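Local coordinates for mandelate racemase/muconate lactonizing enzyme-like protein (Rubrobacter xylanophilus DSM 9941, PDB 3CYJ) that is of undetermined function but has the fold of the mandelate racemase/muconate lactonizing enzyme family and binds a sodium ion in its C-terminal barrel domain, at residues A156-V167 with I185-N196; A212-P223 with P240-Y250. All coordinates share one frame; numbering follows the deposited sequence.

Interaction 1. Residues A156-V167 with I185-N196. With NA (sodium ion), chain E.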
loop_
_atom_site.group_PDB
_atom_site.type_symbol
_atom_site.label_atom_id
_atom_site.label_comp_id
_atom_site.label_asym_id
_atom_site.label_seq_id
_atom_site.Cartn_x
_atom_site.Cartn_y
_atom_site.Cartn_z
ATOM N N ALA A 156 39.678 -12.507 -18.993
ATOM C CA ALA A 156 40.267 -11.275 -18.423
ATOM C C ALA A 156 41.505 -10.836 -19.194
ATOM O O ALA A 156 41.641 -9.657 -19.520
ATOM C CB ALA A 156 40.621 -11.434 -16.937
ATOM N N ALA A 157 42.365 -11.809 -19.492
ATOM C CA ALA A 157 43.569 -11.658 -20.308
ATOM C C ALA A 157 43.268 -11.104 -21.707
ATOM O O ALA A 157 44.106 -10.379 -22.277
ATOM C CB ALA A 157 44.301 -13.031 -20.422
ATOM N N ALA A 158 42.103 -11.468 -22.256
ATOM C CA ALA A 158 41.611 -10.917 -23.509
ATOM C C ALA A 158 41.072 -9.498 -23.367
ATOM O O ALA A 158 40.508 -8.942 -24.315
ATOM C CB ALA A 158 40.522 -11.821 -24.106
ATOM N N GLY A 159 41.206 -8.894 -22.196
ATOM C CA GLY A 159 40.715 -7.512 -22.036
ATOM C C GLY A 159 39.210 -7.374 -21.784
ATOM O O GLY A 159 38.670 -6.265 -21.866
ATOM N N ILE A 160 38.518 -8.488 -21.512
ATOM C CA ILE A 160 37.085 -8.423 -21.127
ATOM C C ILE A 160 37.039 -8.223 -19.614
ATOM O O ILE A 160 37.364 -9.148 -18.853
ATOM C CB ILE A 160 36.299 -9.707 -21.520
ATOM C CG1 ILE A 160 36.431 -9.995 -23.016
ATOM C CG2 ILE A 160 34.803 -9.605 -21.104
ATOM C CD1 ILE A 160 35.844 -11.375 -23.415
ATOM N N PRO A 161 36.651 -7.011 -19.167
ATOM C CA PRO A 161 36.800 -6.601 -17.770
ATOM C C PRO A 161 35.645 -7.026 -16.828
ATOM O O PRO A 161 35.553 -6.525 -15.701
ATOM C CB PRO A 161 36.892 -5.071 -17.878
ATOM C CG PRO A 161 36.021 -4.729 -19.080
ATOM C CD PRO A 161 36.025 -5.949 -19.986
ATOM N N ARG A 162 34.822 -7.979 -17.289
ATOM C CA ARG A 162 33.665 -8.480 -16.550
ATOM C C ARG A 162 33.453 -9.947 -16.879
ATOM O O ARG A 162 33.383 -10.341 -18.041
ATOM C CB ARG A 162 32.402 -7.718 -16.938
ATOM C CG ARG A 162 32.404 -6.248 -16.561
ATOM C CD ARG A 162 31.420 -5.383 -17.444
ATOM N NE ARG A 162 31.702 -5.533 -18.886
ATOM C CZ ARG A 162 32.391 -4.652 -19.612
ATOM N NH1 ARG A 162 32.877 -3.558 -19.033
ATOM N NH2 ARG A 162 32.609 -4.856 -20.913
ATOM N N VAL A 163 33.354 -10.764 -15.844
ATOM C CA VAL A 163 33.104 -12.173 -16.046
ATOM C C VAL A 163 32.007 -12.680 -15.114
ATOM O O VAL A 163 31.927 -12.230 -13.921
ATOM C CB VAL A 163 34.388 -13.064 -15.899
ATOM C CG1 VAL A 163 35.423 -12.755 -16.995
ATOM C CG2 VAL A 163 34.967 -12.995 -14.510
ATOM N N LYS A 164 31.191 -13.614 -15.645
ATOM C CA LYS A 164 30.177 -14.321 -14.829
ATOM C C LYS A 164 30.385 -15.836 -14.685
ATOM O O LYS A 164 30.761 -16.526 -15.622
ATOM C CB LYS A 164 28.728 -13.996 -15.324
ATOM C CG LYS A 164 27.576 -14.351 -14.343
ATOM C CD LYS A 164 26.166 -13.904 -14.919
ATOM C CE LYS A 164 25.699 -14.928 -15.976
ATOM N NZ LYS A 164 24.455 -14.611 -16.693
ATOM N N MET A 165 30.127 -16.343 -13.488
ATOM C CA MET A 165 30.217 -17.778 -13.169
ATOM C C MET A 165 28.914 -18.294 -12.460
ATOM O O MET A 165 28.105 -17.509 -11.953
ATOM C CB MET A 165 31.460 -18.066 -12.310
ATOM C CG MET A 165 31.565 -17.269 -11.007
ATOM S SD MET A 165 32.879 -17.759 -9.798
ATOM C CE MET A 165 32.436 -19.445 -9.353
ATOM N N LYS A 166 28.720 -19.612 -12.451
ATOM C CA LYS A 166 27.625 -20.237 -11.732
ATOM C C LYS A 166 27.961 -20.583 -10.285
ATOM O O LYS A 166 29.086 -20.959 -9.952
ATOM C CB LYS A 166 27.189 -21.499 -12.469
ATOM C CG LYS A 166 26.985 -21.347 -13.985
ATOM C CD LYS A 166 25.968 -20.285 -14.301
ATOM C CE LYS A 166 25.277 -20.585 -15.608
ATOM N NZ LYS A 166 24.702 -19.345 -16.151
ATOM N N VAL A 167 26.962 -20.437 -9.417
ATOM C CA VAL A 167 27.055 -20.822 -8.003
ATOM C C VAL A 167 25.759 -21.522 -7.617
ATOM O O VAL A 167 24.741 -21.423 -8.316
ATOM C CB VAL A 167 27.162 -19.572 -7.021
ATOM C CG1 VAL A 167 28.496 -18.922 -7.111
ATOM C CG2 VAL A 167 25.990 -18.569 -7.276
ATOM N N ILE A 185 41.505 -13.687 -11.814
ATOM C CA ILE A 185 41.201 -12.500 -12.640
ATOM C C ILE A 185 41.827 -11.213 -12.087
ATOM O O ILE A 185 42.017 -10.233 -12.818
ATOM C CB ILE A 185 39.633 -12.310 -12.840
ATOM C CG1 ILE A 185 38.951 -12.032 -11.478
ATOM C CG2 ILE A 185 39.018 -13.549 -13.567
ATOM C CD1 ILE A 185 37.451 -11.948 -11.463
ATOM N N GLY A 186 42.136 -11.214 -10.796
ATOM C CA GLY A 186 42.673 -10.018 -10.156
ATOM C C GLY A 186 41.592 -9.081 -9.660
ATOM O O GLY A 186 40.405 -9.247 -9.978
ATOM N N GLU A 187 42.008 -8.070 -8.903
ATOM C CA GLU A 187 41.093 -7.123 -8.272
ATOM C C GLU A 187 40.451 -6.085 -9.187
ATOM O O GLU A 187 39.673 -5.220 -8.710
ATOM C CB GLU A 187 41.805 -6.386 -7.133
ATOM C CG GLU A 187 42.329 -7.325 -6.021
ATOM C CD GLU A 187 41.213 -8.081 -5.276
ATOM O OE1 GLU A 187 40.040 -7.604 -5.270
ATOM O OE2 GLU A 187 41.517 -9.159 -4.695
ATOM N N SER A 188 40.752 -6.126 -10.480
ATOM C CA SER A 188 40.196 -5.080 -11.346
ATOM C C SER A 188 39.271 -5.646 -12.424
ATOM O O SER A 188 38.847 -4.945 -13.346
ATOM C CB SER A 188 41.322 -4.236 -11.965
ATOM O OG SER A 188 42.191 -5.080 -12.694
ATOM N N VAL A 189 38.984 -6.932 -12.318
ATOM C CA VAL A 189 37.945 -7.536 -13.133
ATOM C C VAL A 189 36.690 -7.734 -12.253
ATOM O O VAL A 189 36.765 -8.233 -11.126
ATOM C CB VAL A 189 38.445 -8.870 -13.726
ATOM C CG1 VAL A 189 37.319 -9.638 -14.390
ATOM C CG2 VAL A 189 39.615 -8.640 -14.695
ATOM N N GLU A 190 35.556 -7.286 -12.755
ATOM C CA GLU A 190 34.291 -7.465 -12.073
ATOM C C GLU A 190 33.869 -8.933 -12.052
ATOM O O GLU A 190 33.855 -9.608 -13.097
ATOM C CB GLU A 190 33.218 -6.607 -12.771
ATOM C CG GLU A 190 31.915 -6.477 -12.000
ATOM C CD GLU A 190 30.741 -5.990 -12.878
ATOM O OE1 GLU A 190 31.019 -5.111 -13.763
ATOM O OE2 GLU A 190 29.563 -6.472 -12.650
ATOM N N LEU A 191 33.560 -9.444 -10.866
ATOM C CA LEU A 191 33.111 -10.836 -10.785
ATOM C C LEU A 191 31.610 -10.950 -10.508
ATOM O O LEU A 191 31.143 -10.481 -9.485
ATOM C CB LEU A 191 33.926 -11.652 -9.764
ATOM C CG LEU A 191 33.597 -13.144 -9.612
ATOM C CD1 LEU A 191 33.756 -13.996 -10.924
ATOM C CD2 LEU A 191 34.325 -13.767 -8.434
ATOM N N MET A 192 30.874 -11.610 -11.411
ATOM C CA MET A 192 29.438 -11.698 -11.355
ATOM C C MET A 192 29.042 -13.156 -11.114
ATOM O O MET A 192 29.675 -14.069 -11.641
ATOM C CB MET A 192 28.885 -11.245 -12.720
ATOM C CG MET A 192 29.432 -9.848 -13.283
ATOM S SD MET A 192 29.191 -9.610 -15.036
ATOM C CE MET A 192 27.392 -9.606 -15.076
ATOM N N VAL A 193 27.992 -13.396 -10.318
ATOM C CA VAL A 193 27.495 -14.783 -10.102
ATOM C C VAL A 193 26.037 -14.998 -10.552
ATOM O O VAL A 193 25.219 -14.074 -10.545
ATOM C CB VAL A 193 27.759 -15.336 -8.655
ATOM C CG1 VAL A 193 29.319 -15.311 -8.285
ATOM C CG2 VAL A 193 26.904 -14.626 -7.609
ATOM N N ASP A 194 25.726 -16.231 -10.937
ATOM C CA ASP A 194 24.408 -16.590 -11.372
ATOM C C ASP A 194 24.002 -17.856 -10.619
ATOM O O ASP A 194 24.711 -18.850 -10.679
ATOM C CB ASP A 194 24.387 -16.776 -12.890
ATOM C CG ASP A 194 22.989 -17.091 -13.437
ATOM O OD1 ASP A 194 21.959 -17.215 -12.695
ATOM O OD2 ASP A 194 22.908 -17.289 -14.653
ATOM N N ALA A 195 22.851 -17.807 -9.926
ATOM C CA ALA A 195 22.406 -18.924 -9.068
ATOM C C ALA A 195 21.315 -19.749 -9.783
ATOM O O ALA A 195 20.951 -20.854 -9.333
ATOM C CB ALA A 195 21.904 -18.397 -7.719
ATOM N N ASN A 196 20.798 -19.206 -10.893
ATOM C CA ASN A 196 19.762 -19.877 -11.677
ATOM C C ASN A 196 18.648 -20.405 -10.771
ATOM O O ASN A 196 18.235 -21.586 -10.893
ATOM C CB ASN A 196 20.386 -21.032 -12.503
ATOM C CG ASN A 196 21.289 -20.510 -13.617
ATOM O OD1 ASN A 196 20.795 -20.254 -14.714
ATOM N ND2 ASN A 196 22.591 -20.245 -13.313
HETATM NA NA NA E . 20.593 -17.081 -15.461
#

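Interaction 2. Residues A212-P223 with P240-Y250. With NA (sodium ion), chain E.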
loop_
_atom_site.group_PDB
_atom_site.type_symbol
_atom_site.label_atom_id
_atom_site.label_comp_id
_atom_site.label_asym_id
_atom_site.label_seq_id
_atom_site.Cartn_x
_atom_site.Cartn_y
_atom_site.Cartn_z
ATOM N N ALA A 212 29.987 -11.342 -1.360
ATOM C CA ALA A 212 30.620 -10.021 -1.269
ATOM C C ALA A 212 31.940 -10.026 -0.448
ATOM O O ALA A 212 32.985 -9.567 -0.942
ATOM C CB ALA A 212 29.634 -8.955 -0.761
ATOM N N ARG A 213 31.917 -10.638 0.743
ATOM C CA ARG A 213 33.080 -10.699 1.637
ATOM C C ARG A 213 34.183 -11.606 1.094
ATOM O O ARG A 213 35.359 -11.250 1.112
ATOM C CB ARG A 213 32.679 -11.197 3.025
ATOM C CG ARG A 213 31.704 -10.299 3.795
ATOM C CD ARG A 213 31.439 -10.814 5.253
ATOM N NE ARG A 213 30.722 -12.110 5.318
ATOM C CZ ARG A 213 29.385 -12.233 5.340
ATOM N NH1 ARG A 213 28.794 -13.446 5.388
ATOM N NH2 ARG A 213 28.641 -11.131 5.299
ATOM N N GLU A 214 33.793 -12.782 0.625
ATOM C CA GLU A 214 34.734 -13.797 0.157
ATOM C C GLU A 214 35.466 -13.369 -1.101
ATOM O O GLU A 214 36.634 -13.672 -1.248
ATOM C CB GLU A 214 34.010 -15.122 -0.114
ATOM C CG GLU A 214 33.814 -15.911 1.113
ATOM C CD GLU A 214 32.571 -16.772 1.107
ATOM O OE1 GLU A 214 32.089 -17.148 0.001
ATOM O OE2 GLU A 214 32.080 -17.060 2.242
ATOM N N ALA A 215 34.782 -12.705 -2.038
ATOM C CA ALA A 215 35.432 -12.415 -3.332
ATOM C C ALA A 215 35.025 -11.114 -3.935
ATOM O O ALA A 215 35.336 -10.876 -5.098
ATOM C CB ALA A 215 35.218 -13.527 -4.369
ATOM N N GLY A 216 34.323 -10.272 -3.196
ATOM C CA GLY A 216 33.992 -8.952 -3.731
ATOM C C GLY A 216 33.089 -8.936 -4.975
ATOM O O GLY A 216 33.327 -8.167 -5.926
ATOM N N ILE A 217 32.039 -9.756 -4.989
ATOM C CA ILE A 217 31.168 -9.809 -6.184
ATOM C C ILE A 217 30.314 -8.541 -6.368
ATOM O O ILE A 217 29.998 -7.814 -5.398
ATOM C CB ILE A 217 30.241 -11.060 -6.187
ATOM C CG1 ILE A 217 29.212 -10.950 -5.037
ATOM C CG2 ILE A 217 31.109 -12.397 -6.150
ATOM C CD1 ILE A 217 27.916 -11.733 -5.262
ATOM N N SER A 218 29.900 -8.310 -7.618
ATOM C CA SER A 218 29.151 -7.110 -7.942
ATOM C C SER A 218 27.785 -7.391 -8.498
ATOM O O SER A 218 27.052 -6.452 -8.855
ATOM C CB SER A 218 29.916 -6.325 -9.030
ATOM O OG SER A 218 31.266 -6.258 -8.635
ATOM N N TYR A 219 27.432 -8.663 -8.616
ATOM C CA TYR A 219 26.241 -9.013 -9.414
ATOM C C TYR A 219 25.771 -10.369 -8.974
ATOM O O TYR A 219 26.555 -11.318 -8.907
ATOM C CB TYR A 219 26.646 -9.079 -10.866
ATOM C CG TYR A 219 25.552 -9.180 -11.934
ATOM C CD1 TYR A 219 25.095 -8.029 -12.562
ATOM C CD2 TYR A 219 25.096 -10.432 -12.435
ATOM C CE1 TYR A 219 24.151 -8.073 -13.579
ATOM C CE2 TYR A 219 24.156 -10.493 -13.488
ATOM C CZ TYR A 219 23.703 -9.301 -14.047
ATOM O OH TYR A 219 22.776 -9.244 -15.077
ATOM N N LEU A 220 24.485 -10.448 -8.634
ATOM C CA LEU A 220 23.884 -11.697 -8.189
ATOM C C LEU A 220 22.628 -11.918 -9.028
ATOM O O LEU A 220 21.629 -11.267 -8.808
ATOM C CB LEU A 220 23.561 -11.675 -6.674
ATOM C CG LEU A 220 22.763 -12.897 -6.136
ATOM C CD1 LEU A 220 23.366 -14.251 -6.649
ATOM C CD2 LEU A 220 22.613 -12.914 -4.631
ATOM N N GLU A 221 22.703 -12.868 -9.969
ATOM C CA GLU A 221 21.618 -13.138 -10.872
ATOM C C GLU A 221 20.729 -14.333 -10.416
ATOM O O GLU A 221 21.229 -15.388 -9.990
ATOM C CB GLU A 221 22.170 -13.396 -12.261
ATOM C CG GLU A 221 21.065 -13.436 -13.281
ATOM C CD GLU A 221 21.557 -13.928 -14.644
ATOM O OE1 GLU A 221 22.778 -13.766 -14.940
ATOM O OE2 GLU A 221 20.715 -14.486 -15.401
ATOM N N GLU A 222 19.408 -14.147 -10.513
ATOM C CA GLU A 222 18.458 -15.216 -10.227
ATOM C C GLU A 222 18.710 -15.932 -8.907
ATOM O O GLU A 222 18.748 -17.170 -8.857
ATOM C CB GLU A 222 18.435 -16.219 -11.374
ATOM C CG GLU A 222 17.675 -15.655 -12.595
ATOM C CD GLU A 222 17.733 -16.560 -13.857
ATOM O OE1 GLU A 222 18.457 -17.584 -13.860
ATOM O OE2 GLU A 222 17.062 -16.225 -14.868
ATOM N N PRO A 223 18.810 -15.147 -7.814
ATOM C CA PRO A 223 19.107 -15.811 -6.552
ATOM C C PRO A 223 17.940 -16.751 -6.171
ATOM O O PRO A 223 18.177 -17.817 -5.597
ATOM C CB PRO A 223 19.217 -14.662 -5.564
ATOM C CG PRO A 223 18.345 -13.516 -6.177
ATOM C CD PRO A 223 18.490 -13.690 -7.669
ATOM N N PRO A 240 23.613 -6.448 0.065
ATOM C CA PRO A 240 24.710 -5.517 0.277
ATOM C C PRO A 240 24.800 -4.446 -0.829
ATOM O O PRO A 240 24.423 -4.718 -2.012
ATOM C CB PRO A 240 25.980 -6.419 0.197
ATOM C CG PRO A 240 25.526 -7.787 0.063
ATOM C CD PRO A 240 24.099 -7.750 -0.420
ATOM N N GLY A 241 25.288 -3.257 -0.454
ATOM C CA GLY A 241 25.512 -2.205 -1.419
ATOM C C GLY A 241 26.577 -2.696 -2.379
ATOM O O GLY A 241 27.486 -3.449 -1.989
ATOM N N GLY A 242 26.453 -2.303 -3.647
ATOM C CA GLY A 242 27.386 -2.710 -4.686
ATOM C C GLY A 242 27.168 -4.122 -5.240
ATOM O O GLY A 242 27.904 -4.552 -6.138
ATOM N N VAL A 243 26.195 -4.876 -4.723
ATOM C CA VAL A 243 25.876 -6.148 -5.401
ATOM C C VAL A 243 24.540 -5.972 -6.129
ATOM O O VAL A 243 23.506 -5.885 -5.498
ATOM C CB VAL A 243 25.838 -7.376 -4.423
ATOM C CG1 VAL A 243 25.452 -8.743 -5.152
ATOM C CG2 VAL A 243 27.163 -7.512 -3.690
ATOM N N ALA A 244 24.563 -5.893 -7.443
ATOM C CA ALA A 244 23.303 -5.730 -8.170
ATOM C C ALA A 244 22.458 -7.027 -8.254
ATOM O O ALA A 244 22.967 -8.117 -8.550
ATOM C CB ALA A 244 23.581 -5.189 -9.549
ATOM N N ILE A 245 21.184 -6.919 -7.915
ATOM C CA ILE A 245 20.295 -8.073 -8.009
ATOM C C ILE A 245 19.729 -8.072 -9.396
ATOM O O ILE A 245 19.105 -7.113 -9.770
ATOM C CB ILE A 245 19.183 -8.052 -6.914
ATOM C CG1 ILE A 245 19.798 -8.069 -5.481
ATOM C CG2 ILE A 245 18.191 -9.202 -7.111
ATOM C CD1 ILE A 245 20.718 -9.356 -5.124
ATOM N N ALA A 246 19.986 -9.118 -10.194
ATOM C CA ALA A 246 19.501 -9.149 -11.605
ATOM C C ALA A 246 18.568 -10.347 -11.898
ATOM O O ALA A 246 18.733 -11.438 -11.326
ATOM C CB ALA A 246 20.675 -9.178 -12.591
ATOM N N ALA A 247 17.612 -10.143 -12.815
ATOM C CA ALA A 247 16.709 -11.224 -13.210
ATOM C C ALA A 247 16.043 -10.864 -14.504
ATOM O O ALA A 247 16.090 -9.714 -14.888
ATOM C CB ALA A 247 15.688 -11.484 -12.121
ATOM N N GLY A 248 15.449 -11.841 -15.192
ATOM C CA GLY A 248 14.656 -11.518 -16.356
ATOM C C GLY A 248 14.546 -12.388 -17.585
ATOM O O GLY A 248 13.693 -12.100 -18.466
ATOM N N GLU A 249 15.364 -13.417 -17.732
ATOM C CA GLU A 249 15.184 -14.269 -18.947
ATOM C C GLU A 249 13.814 -14.924 -19.291
ATOM O O GLU A 249 13.563 -15.226 -20.453
ATOM C CB GLU A 249 16.240 -15.349 -19.021
ATOM C CG GLU A 249 16.434 -16.099 -17.706
ATOM C CD GLU A 249 17.238 -17.339 -17.900
ATOM O OE1 GLU A 249 18.017 -17.737 -16.997
ATOM O OE2 GLU A 249 17.091 -17.919 -18.994
ATOM N N TYR A 250 12.930 -15.156 -18.332
ATOM C CA TYR A 250 11.760 -15.970 -18.671
ATOM C C TYR A 250 10.452 -15.244 -18.883
ATOM O O TYR A 250 9.436 -15.896 -19.000
ATOM C CB TYR A 250 11.554 -17.067 -17.632
ATOM C CG TYR A 250 12.771 -17.964 -17.483
ATOM C CD1 TYR A 250 13.186 -18.792 -18.531
ATOM C CD2 TYR A 250 13.517 -17.971 -16.310
ATOM C CE1 TYR A 250 14.317 -19.627 -18.384
ATOM C CE2 TYR A 250 14.624 -18.797 -16.165
ATOM C CZ TYR A 250 15.022 -19.615 -17.198
ATOM O OH TYR A 250 16.137 -20.407 -17.054
HETATM NA NA NA E . 20.593 -17.081 -15.461
HETATM O O HOH W 1 17.560 -20.138 -14.852
HETATM O O HOH W 2 14.939 -14.665 -14.629
#

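Interaction 1. Residues A156-V167 with I185-N196
Arg162 to Lys166 pair in order with Glu190 to Asp194 as parallel strands whose short axes are 30° apart, and six backbone hydrogen bonds join them, from Glu190 N to Pro161 O up to Val167 N to Asp194 O. On the face carrying Lys164 and Asp194, the side chain of Lys164 crosses that of Met192 at about a right angle, its CG 3.7 Å from Met192 CB. A bend at chi3 (78°) then brings Lys164 CE over Asp194 CB, while its NZ is bound by salt bridges to Glu221 and Glu317. Lys166 bends at chi2 (-58°) and runs alongside Asp194, pointing the same way; its NZ forms a salt bridge to Asp194 OD2 (3.1 Å) from above the carboxylate plane. The two strands and helix 174-185 between them make one beta-alpha-beta unit of the enolase-type barrel, with the sodium ion beyond the C-terminal ends of the strands. Asp194 OD2 also ligates the sodium ion at 2.5 Å. Asp194 OD1 accepts from Asn196 N (2.9 Å) in an Asx turn, so both oxygens of the carboxylate are held. On the opposite face Leu191 CD1 lies 3.9 Å from Val163 CG2 and 3.9 Å from Met165 CG. Leu152 of helix 145-157 touches Val163 and Leu191 there, and Ala181 of helix 174-185 touches Met165. Nearer the N-terminal ends of the strands, Ala156 CB packs on Val189 CG2 at 3.7 Å.

Interaction 2. Residues A212-P223 with P240-Y250
Ala246 CB sits obliquely against the Tyr219 ring, 3.4 Å from its CZ, while the Tyr219 hydroxyl bonds to Gln268. Four backbone hydrogen bonds, from Ala244 N to Ser218 O up to Glu222 N to Ala246 O, hold strands 219-221 and 244-247 parallel, inclined at 28°. Glu222 follows its strand. From its CB, a chi1 of -75° sets CG anti to the carbonyl carbon, and the extended chain beyond carries the carboxylate off the strand to the sodium ion and Glu249. CG passes beside water 2, and CD lies 3.4 Å from Glu249 OE1. Glu222 OE1 binds the sodium ion at 2.7 Å and is 2.9 Å from water 1, which probably donates to it; this water lies at the edge of the Tyr250 ring and bonds to its OH. Glu222 OE2 accepts from water 2 at 2.6 Å, and that water accepts a hydrogen bond from Gly248 N. This same OE2 lies 2.8 Å from Glu249 OE1, the two carboxylates nearly coplanar, and Glu249 OE2 is paired with Arg273. Glu221 OE2 adds a second bond to the sodium ion, 2.6 Å long, and Asp194 supplies a third protein ligand, so this metal site spans adjoining strands of the barrel. Toward the N-terminal ends of the strands, Ala212 CB meets Val243 CG2 at 4.1 Å. Helix 229-238 links the two strands as a beta-alpha-beta unit; strand 190-194 adjoins strand 219-221 on one side, and strand 266-269 adjoins strand 244-247 on the other.

Going from the N terminus, the chain leaves helix 145-157, forms strand 162-166, returns through helix 174-185 and closes the loop of interaction 1 at strand 190-194. Helix 201-215 then leads to strand 219-221, and helix 229-238 brings back strand 244-247 to close interaction 2. The two loops are in series, neither nested nor crossed, with centres about 12 Å apart. Strands 190-194 and 219-221 are sheet neighbours, so the contacts join four successive strands of the barrel. Their seam includes a probable hydrogen bond from Glu221 N to Val193 O (2.8 Å), and the sodium ion draws one ligand from interaction 1 and two from interaction 2.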